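PDB 4BPS: FKBO from Streptomyces hygroscopicus, which catalyses the hydrolysis of chorismate to a dihydroxy-dihydrobenzoate and pyruvate, a step in the biosynthesis of the immunosuppressants FK506 and FK520. Local coordinates for residues D294-Y299 with A321-L326; R80-G85 with W92-A97; I202-P207 with E277-H282. All blocks are in the same frame, centred on the assembly; numbering follows the deposited sequence.

Contact 1 (D294-Y299 with A321-L326); sequences DHLKVY and AAVALL
Leu296 to Tyr299 and Val323 to Leu326 pair residue for residue as parallel neighbours, the two strands of a beta-alpha-beta unit whose intervening helix is 306-314. Their axes come within 4.7 Å and diverge by 22°. Leu296 N and Val298 N donate to Ala322 O and Ala324 O, and the carbonyls of Leu296 and Val298 accept from Ala324 N and Leu326 N.

Ahead of the ladder, Asp294 replaces a backbone acceptor with its carboxylate. CG is anti to the backbone N (chi1 -159°), and OD1 takes the N-H of Ala322 at 2.8 Å, nearly along its own C-O axis. The same oxygen accepts from His295 N, which comes from above the carboxylate plane. A short acidic side chain suits this corner, where His295 turns the chain and one oxygen can hold two amides.

On one face the branched side chains mesh. Val298 lies beside Leu325, pointing the same way, with CB 3.8 Å from Leu325 CD1, while its CG2 touches CG1 of Val323 at 4.0 Å. On the other face Leu326 runs alongside Tyr299, Leu326 CD1 being 3.8 Å from Tyr299 CE1. The small methyl of Ala324 suits a face covered by aromatic rings. Beside it, the buried ammonium of Lys297 is probably balanced by salt bridges to Glu74 and Glu340; Glu340 also bonds Tyr299 OH.

Helix 306-314 packs against the Val298 and Leu325 face through Val309 and Leu306. Phe24 of strand 21-25 and Phe72 of strand 72-77 cover the opposite face, and strand 337-343 pairs antiparallel with 296-300 along its other edge.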
# COMPACT_ATOMS: atom_id res chain seq x y z
N ASP A 294 7.48 8.73 -8.04
CA ASP A 294 8.74 8.24 -7.49
C ASP A 294 8.42 7.16 -6.44
O ASP A 294 7.26 6.91 -6.10
CB ASP A 294 9.49 9.43 -6.88
CG ASP A 294 11.00 9.20 -6.72
OD1 ASP A 294 11.53 8.10 -6.98
OD2 ASP A 294 11.64 10.18 -6.28
N HIS A 295 9.47 6.49 -5.98
CA HIS A 295 9.37 5.43 -4.97
C HIS A 295 8.30 4.42 -5.36
O HIS A 295 7.36 4.10 -4.62
CB HIS A 295 9.22 6.02 -3.56
CG HIS A 295 10.42 6.83 -3.20
ND1 HIS A 295 10.44 8.20 -3.34
CD2 HIS A 295 11.68 6.45 -2.87
CE1 HIS A 295 11.66 8.63 -3.06
NE2 HIS A 295 12.43 7.60 -2.77
N LEU A 296 8.50 3.89 -6.56
CA LEU A 296 7.59 2.91 -7.12
C LEU A 296 7.99 1.49 -6.76
O LEU A 296 9.17 1.15 -6.79
CB LEU A 296 7.53 3.04 -8.64
CG LEU A 296 7.05 4.40 -9.15
CD1 LEU A 296 8.20 5.28 -9.62
CD2 LEU A 296 6.04 4.21 -10.28
N LYS A 297 6.98 0.69 -6.44
CA LYS A 297 7.14 -0.76 -6.34
C LYS A 297 6.33 -1.39 -7.46
O LYS A 297 5.17 -1.02 -7.67
CB LYS A 297 6.72 -1.28 -4.97
CG LYS A 297 7.73 -0.84 -3.89
CD LYS A 297 7.10 -0.45 -2.58
CE LYS A 297 6.36 -1.59 -1.98
NZ LYS A 297 5.44 -1.12 -0.87
N VAL A 298 6.96 -2.32 -8.16
CA VAL A 298 6.38 -3.00 -9.31
C VAL A 298 6.34 -4.49 -8.96
O VAL A 298 7.40 -5.12 -8.85
CB VAL A 298 7.21 -2.73 -10.59
CG1 VAL A 298 6.58 -3.47 -11.78
CG2 VAL A 298 7.29 -1.23 -10.87
N TYR A 299 5.14 -5.01 -8.75
CA TYR A 299 4.96 -6.40 -8.36
C TYR A 299 4.70 -7.22 -9.59
O TYR A 299 3.84 -6.84 -10.41
CB TYR A 299 3.76 -6.50 -7.43
CG TYR A 299 3.78 -5.58 -6.22
CD1 TYR A 299 4.59 -5.85 -5.12
CD2 TYR A 299 2.95 -4.46 -6.16
CE1 TYR A 299 4.57 -5.04 -3.99
CE2 TYR A 299 2.92 -3.63 -5.03
CZ TYR A 299 3.73 -3.94 -3.94
OH TYR A 299 3.72 -3.19 -2.80
N ALA A 321 13.69 8.07 -11.12
CA ALA A 321 12.76 7.54 -10.13
C ALA A 321 13.35 6.30 -9.49
O ALA A 321 13.94 5.47 -10.16
CB ALA A 321 11.42 7.20 -10.79
N ALA A 322 13.18 6.18 -8.17
CA ALA A 322 13.48 4.94 -7.47
C ALA A 322 12.39 3.93 -7.80
O ALA A 322 11.20 4.21 -7.58
CB ALA A 322 13.54 5.22 -5.97
N VAL A 323 12.80 2.78 -8.34
CA VAL A 323 11.87 1.75 -8.77
C VAL A 323 12.39 0.41 -8.26
O VAL A 323 13.57 0.10 -8.43
CB VAL A 323 11.74 1.72 -10.32
CG1 VAL A 323 10.76 0.67 -10.75
CG2 VAL A 323 11.30 3.07 -10.89
N ALA A 324 11.54 -0.33 -7.57
CA ALA A 324 11.89 -1.65 -7.05
C ALA A 324 10.93 -2.68 -7.61
O ALA A 324 9.72 -2.57 -7.43
CB ALA A 324 11.79 -1.65 -5.53
N LEU A 325 11.48 -3.69 -8.27
CA LEU A 325 10.66 -4.80 -8.77
C LEU A 325 10.67 -5.93 -7.74
O LEU A 325 11.72 -6.25 -7.19
CB LEU A 325 11.15 -5.30 -10.14
CG LEU A 325 10.49 -4.62 -11.35
CD1 LEU A 325 10.90 -3.16 -11.44
CD2 LEU A 325 10.80 -5.35 -12.64
N LEU A 326 9.51 -6.51 -7.49
CA LEU A 326 9.33 -7.57 -6.50
C LEU A 326 8.56 -8.71 -7.16
O LEU A 326 7.50 -8.48 -7.74
CB LEU A 326 8.56 -7.03 -5.29
CG LEU A 326 9.32 -5.98 -4.45
CD1 LEU A 326 8.36 -5.27 -3.49
CD2 LEU A 326 10.48 -6.62 -3.69

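Contact 2 (R80-G85 with W92-A97); sequences RPVESG and WARTDA
Gly85 lies against the indole of Trp92 in a beta hairpin at the rim of a mixed sheet, strand 83-87 being an outermost strand. Trp92 has CG between its backbone N and carbonyl carbon (chi1 55°), and the indole lies with one face against Gly85. Gly85 N sits 3.5 Å above the ring plane, over its centre, and Gly85 CA makes a CH-pi contact with the five-membered ring, 4.0 Å from its centroid. A glycine suits this place, since a CB would probably run into Trp92 CZ2. The indole N-H turns to Asp87, farther along the hairpin.

Glu83 is extended. Its carboxylate stands almost perpendicular to the indole, and OE1 meets the ring's edge 3.6 Å from Trp92 CH2. That oxygen also takes the NE proton of Arg94 at 2.8 Å through its anti lone pair. Arg94 has CG between its backbone N and carbonyl carbon (chi1 70°), and its chain is extended from there to NE. The bond lies close to the guanidinium plane, and a weak second one comes from Arg94 NH2.

Over one face of the same guanidinium rests the methyl CG2 of Val82, 3.5 Å from Arg94 NH1; the two side chains cross at about a right angle. Two residues, Val82 and Glu83, stand opposite the single Arg94, which makes a classic beta bulge: Val82 N donates to Arg94 O at 2.8 Å, Glu83 N only weakly to that oxygen.

Chemically, arginine fits a partly exposed edge because its flat cation can be covered by a methyl on a face and bonded at its rim. Glu83 and, in a long salt bridge, Asp96 would probably offset its charge, while NH1 is also hydrogen-bonded to Tyr131 OH.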
# COMPACT_ATOMS: atom_id res chain seq x y z
N ARG A 80 10.94 14.43 13.16
CA ARG A 80 11.30 13.71 14.37
C ARG A 80 10.07 13.17 15.09
O ARG A 80 9.22 13.93 15.50
CB ARG A 80 12.06 14.69 15.28
CG ARG A 80 12.42 14.12 16.64
CD ARG A 80 13.22 15.12 17.50
NE ARG A 80 12.65 16.48 17.57
CZ ARG A 80 11.65 16.84 18.38
NH1 ARG A 80 11.11 15.97 19.21
NH2 ARG A 80 11.20 18.10 18.38
N PRO A 81 9.97 11.84 15.27
CA PRO A 81 8.79 11.35 15.98
C PRO A 81 8.82 11.80 17.44
O PRO A 81 9.87 11.85 18.09
CB PRO A 81 8.94 9.83 15.89
CG PRO A 81 9.71 9.62 14.59
CD PRO A 81 10.70 10.75 14.60
N VAL A 82 7.63 12.08 17.95
CA VAL A 82 7.50 12.56 19.31
C VAL A 82 7.17 11.45 20.31
O VAL A 82 7.39 11.63 21.52
CB VAL A 82 6.43 13.69 19.41
CG1 VAL A 82 6.83 14.85 18.48
CG2 VAL A 82 5.02 13.20 19.13
N GLU A 83 6.65 10.32 19.83
CA GLU A 83 6.31 9.20 20.70
C GLU A 83 6.19 7.96 19.84
O GLU A 83 5.75 8.06 18.68
CB GLU A 83 4.97 9.44 21.41
CG GLU A 83 4.66 8.42 22.49
CD GLU A 83 3.29 8.58 23.12
OE1 GLU A 83 2.36 9.13 22.49
OE2 GLU A 83 3.14 8.16 24.31
N SER A 84 6.55 6.81 20.40
CA SER A 84 6.34 5.51 19.77
C SER A 84 5.79 4.55 20.80
O SER A 84 5.93 4.78 22.01
CB SER A 84 7.66 5.00 19.23
OG SER A 84 8.20 5.94 18.35
N GLY A 85 5.21 3.45 20.34
CA GLY A 85 4.71 2.44 21.26
C GLY A 85 4.24 1.21 20.53
O GLY A 85 4.38 1.11 19.31
N TRP A 92 3.94 1.46 16.47
CA TRP A 92 3.64 2.75 15.88
C TRP A 92 4.62 3.82 16.32
O TRP A 92 5.24 3.74 17.38
CB TRP A 92 2.20 3.16 16.23
CG TRP A 92 1.87 3.18 17.70
CD1 TRP A 92 1.33 2.15 18.44
CD2 TRP A 92 2.08 4.25 18.63
NE1 TRP A 92 1.19 2.51 19.75
CE2 TRP A 92 1.63 3.81 19.88
CE3 TRP A 92 2.60 5.56 18.51
CZ2 TRP A 92 1.69 4.60 21.03
CZ3 TRP A 92 2.64 6.36 19.66
CH2 TRP A 92 2.20 5.87 20.89
N ALA A 93 4.73 4.84 15.47
CA ALA A 93 5.46 6.06 15.79
C ALA A 93 4.63 7.22 15.28
O ALA A 93 4.02 7.12 14.20
CB ALA A 93 6.83 6.08 15.10
N ARG A 94 4.61 8.32 16.03
CA ARG A 94 3.83 9.49 15.61
C ARG A 94 4.68 10.74 15.70
O ARG A 94 5.54 10.88 16.59
CB ARG A 94 2.57 9.65 16.50
CG ARG A 94 2.85 10.08 17.93
CD ARG A 94 1.57 10.02 18.82
NE ARG A 94 1.85 10.58 20.15
CZ ARG A 94 1.86 11.89 20.43
NH1 ARG A 94 1.53 12.78 19.50
NH2 ARG A 94 2.21 12.32 21.64
N THR A 95 4.41 11.66 14.78
CA THR A 95 4.74 13.07 14.97
C THR A 95 3.48 13.73 15.50
O THR A 95 2.46 13.07 15.66
CB THR A 95 5.17 13.72 13.67
OG1 THR A 95 4.05 13.76 12.78
CG2 THR A 95 6.34 12.96 13.04
N ASP A 96 3.48 15.03 15.79
CA ASP A 96 2.23 15.63 16.21
C ASP A 96 1.16 15.56 15.13
O ASP A 96 -0.04 15.46 15.46
CB ASP A 96 2.44 17.06 16.71
CG ASP A 96 3.10 17.09 18.09
OD1 ASP A 96 2.93 16.13 18.89
OD2 ASP A 96 3.77 18.08 18.42
N ALA A 97 1.55 15.52 13.85
CA ALA A 97 0.59 15.55 12.75
C ALA A 97 0.29 14.21 12.07
O ALA A 97 -0.78 14.10 11.44
CB ALA A 97 1.05 16.56 11.70

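Contact 3 (I202-P207 with E277-H282); sequences INIENP and ENLRRH
Ile204 and His282 form the tight heart of a strand-to-helix contact, where the end of strand 201-204 meets the C-terminal part of helix 276-281. The methyl CG2 of Ile204 stands over the centre of the imidazole, 3.8 Å from its centroid and only 6° off the normal, a CH-pi contact. The ring is fixed from its edge: His282 ND1 donates to Asn278 O, one turn earlier, at 2.8 Å and in the ring plane. An alanine at His282 would probably open a gap where the ring faced Ile204 CG2 and leave Asn278 O without its ring donor.

Asn278 supplies the polar link. Its CG is anti to the backbone N (chi1 -168°), on a side chain that sets out toward the 202-207 segment. ND2 donates to Glu205 O at 3.0 Å, with that oxygen in the amide plane of Asn278. An amide suits the site because the same nitrogen also serves Val273 O, so one buried group joins the loop to the preceding helix. Farther in, Ile204 CD1 touches CD2 of Leu279 at 3.8 Å.

At the exposed rim Pro207 still packs closely, its CD lying 3.3 Å from Asn278 OD1. The loose side is the outer surface of the helix. There Arg280 holds Glu277 side-on with two nitrogens and Arg281 adds a third bond; Glu277 and Arg280 make no contact with 202-207, and Arg281 almost none.

Strand 201-204 pairs with strand 229-232, and Leu240 of strand 239-249 receives both Ile204 and Leu279. Helix 259-274 lies alongside through Arg272 and Val273, touching Pro207 and Asn206.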
# COMPACT_ATOMS: atom_id res chain seq x y z
N ILE A 202 -7.87 13.61 0.84
CA ILE A 202 -8.84 13.52 -0.26
C ILE A 202 -8.64 12.20 -0.98
O ILE A 202 -7.59 11.95 -1.56
CB ILE A 202 -8.66 14.69 -1.25
CG1 ILE A 202 -8.91 16.05 -0.57
CG2 ILE A 202 -9.63 14.52 -2.44
CD1 ILE A 202 -8.43 17.25 -1.39
N ASN A 203 -9.65 11.34 -0.93
CA ASN A 203 -9.58 10.06 -1.64
C ASN A 203 -10.03 10.27 -3.08
O ASN A 203 -11.01 10.98 -3.35
CB ASN A 203 -10.40 9.02 -0.90
CG ASN A 203 -9.78 8.65 0.42
OD1 ASN A 203 -8.56 8.64 0.56
ND2 ASN A 203 -10.61 8.34 1.41
N ILE A 204 -9.30 9.65 -3.99
CA ILE A 204 -9.44 9.89 -5.42
C ILE A 204 -9.77 8.60 -6.14
O ILE A 204 -9.12 7.56 -5.92
CB ILE A 204 -8.11 10.50 -5.96
CG1 ILE A 204 -7.82 11.83 -5.24
CG2 ILE A 204 -8.18 10.70 -7.46
CD1 ILE A 204 -6.35 12.24 -5.24
N GLU A 205 -10.77 8.69 -7.01
CA GLU A 205 -11.15 7.57 -7.88
C GLU A 205 -10.57 7.76 -9.29
O GLU A 205 -10.06 8.83 -9.63
CB GLU A 205 -12.67 7.40 -7.94
CG GLU A 205 -13.27 7.01 -6.59
CD GLU A 205 -12.73 5.68 -6.08
OE1 GLU A 205 -12.99 4.62 -6.70
OE2 GLU A 205 -12.00 5.69 -5.05
N ASN A 206 -10.68 6.71 -10.11
CA ASN A 206 -10.18 6.69 -11.50
C ASN A 206 -11.39 6.62 -12.40
O ASN A 206 -12.15 5.68 -12.29
CB ASN A 206 -9.33 5.40 -11.70
CG ASN A 206 -8.85 5.15 -13.15
OD1 ASN A 206 -9.47 5.54 -14.14
ND2 ASN A 206 -7.73 4.43 -13.25
N PRO A 207 -11.59 7.57 -13.32
CA PRO A 207 -12.84 7.61 -14.11
C PRO A 207 -13.22 6.42 -15.02
O PRO A 207 -14.36 6.33 -15.50
CB PRO A 207 -12.62 8.82 -15.02
CG PRO A 207 -11.62 9.61 -14.45
CD PRO A 207 -10.76 8.76 -13.57
N GLU A 277 -7.01 16.87 -15.00
CA GLU A 277 -8.44 17.02 -14.96
C GLU A 277 -9.05 16.11 -13.90
O GLU A 277 -10.02 16.50 -13.26
CB GLU A 277 -9.06 16.79 -16.34
CG GLU A 277 -10.57 16.91 -16.42
CD GLU A 277 -11.12 18.26 -16.05
OE1 GLU A 277 -10.38 19.26 -15.99
OE2 GLU A 277 -12.36 18.34 -15.84
N ASN A 278 -8.50 14.91 -13.69
CA ASN A 278 -9.03 14.06 -12.64
C ASN A 278 -8.79 14.70 -11.28
O ASN A 278 -9.66 14.70 -10.40
CB ASN A 278 -8.43 12.65 -12.67
CG ASN A 278 -9.19 11.69 -11.78
OD1 ASN A 278 -10.40 11.58 -11.89
ND2 ASN A 278 -8.49 11.03 -10.86
N LEU A 279 -7.59 15.24 -11.08
CA LEU A 279 -7.28 15.86 -9.80
C LEU A 279 -8.18 17.09 -9.58
O LEU A 279 -8.74 17.26 -8.49
CB LEU A 279 -5.79 16.17 -9.69
CG LEU A 279 -4.90 14.91 -9.58
CD1 LEU A 279 -3.47 15.32 -9.33
CD2 LEU A 279 -5.35 13.92 -8.51
N ARG A 280 -8.38 17.90 -10.62
CA ARG A 280 -9.26 19.06 -10.51
C ARG A 280 -10.65 18.64 -10.09
O ARG A 280 -11.26 19.30 -9.25
CB ARG A 280 -9.33 19.82 -11.85
CG ARG A 280 -10.14 21.15 -11.78
CD ARG A 280 -10.42 21.80 -13.17
NE ARG A 280 -11.40 21.04 -13.96
CZ ARG A 280 -12.72 21.16 -13.83
NH1 ARG A 280 -13.24 22.03 -12.95
NH2 ARG A 280 -13.54 20.42 -14.56
N ARG A 281 -11.16 17.56 -10.68
CA ARG A 281 -12.50 17.08 -10.38
C ARG A 281 -12.61 16.60 -8.93
O ARG A 281 -13.72 16.51 -8.40
CB ARG A 281 -12.93 16.01 -11.41
CG ARG A 281 -13.40 16.59 -12.79
CD ARG A 281 -13.57 15.54 -13.92
NE ARG A 281 -14.17 16.09 -15.15
CZ ARG A 281 -15.49 16.11 -15.43
NH1 ARG A 281 -16.35 15.62 -14.53
NH2 ARG A 281 -15.97 16.65 -16.59
N HIS A 282 -11.48 16.29 -8.30
CA HIS A 282 -11.46 15.90 -6.88
C HIS A 282 -11.02 17.04 -5.95
O HIS A 282 -10.81 16.83 -4.76
CB HIS A 282 -10.53 14.69 -6.67
CG HIS A 282 -11.10 13.42 -7.21
ND1 HIS A 282 -11.02 13.08 -8.54
CD2 HIS A 282 -11.76 12.40 -6.60
CE1 HIS A 282 -11.60 11.90 -8.73
NE2 HIS A 282 -12.06 11.47 -7.57

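Contacts 1 and 3 both reach one sheet: contact 1 pairs two of its strands, contact 3 sets a helix end against another. Both come close to the catalytic pocket, from different parts. In contact 1 the side chain of Tyr299 is about 4 Å from that of Glu338, the proton acceptor, and about 8 Å from the bound 3-(2-carboxyethyl)benzoic acid. In contact 3 the side chain of Glu205 lies about 4 Å from that of Arg228, a substrate-binding residue, and about 9 Å from the ligand. The centres of contacts 1 and 3 are 23 Å apart. Contact 2, in a separate mixed sheet, lies away from these sites, its centre 27 Å from that of contact 1 and 30 Å from that of contact 3.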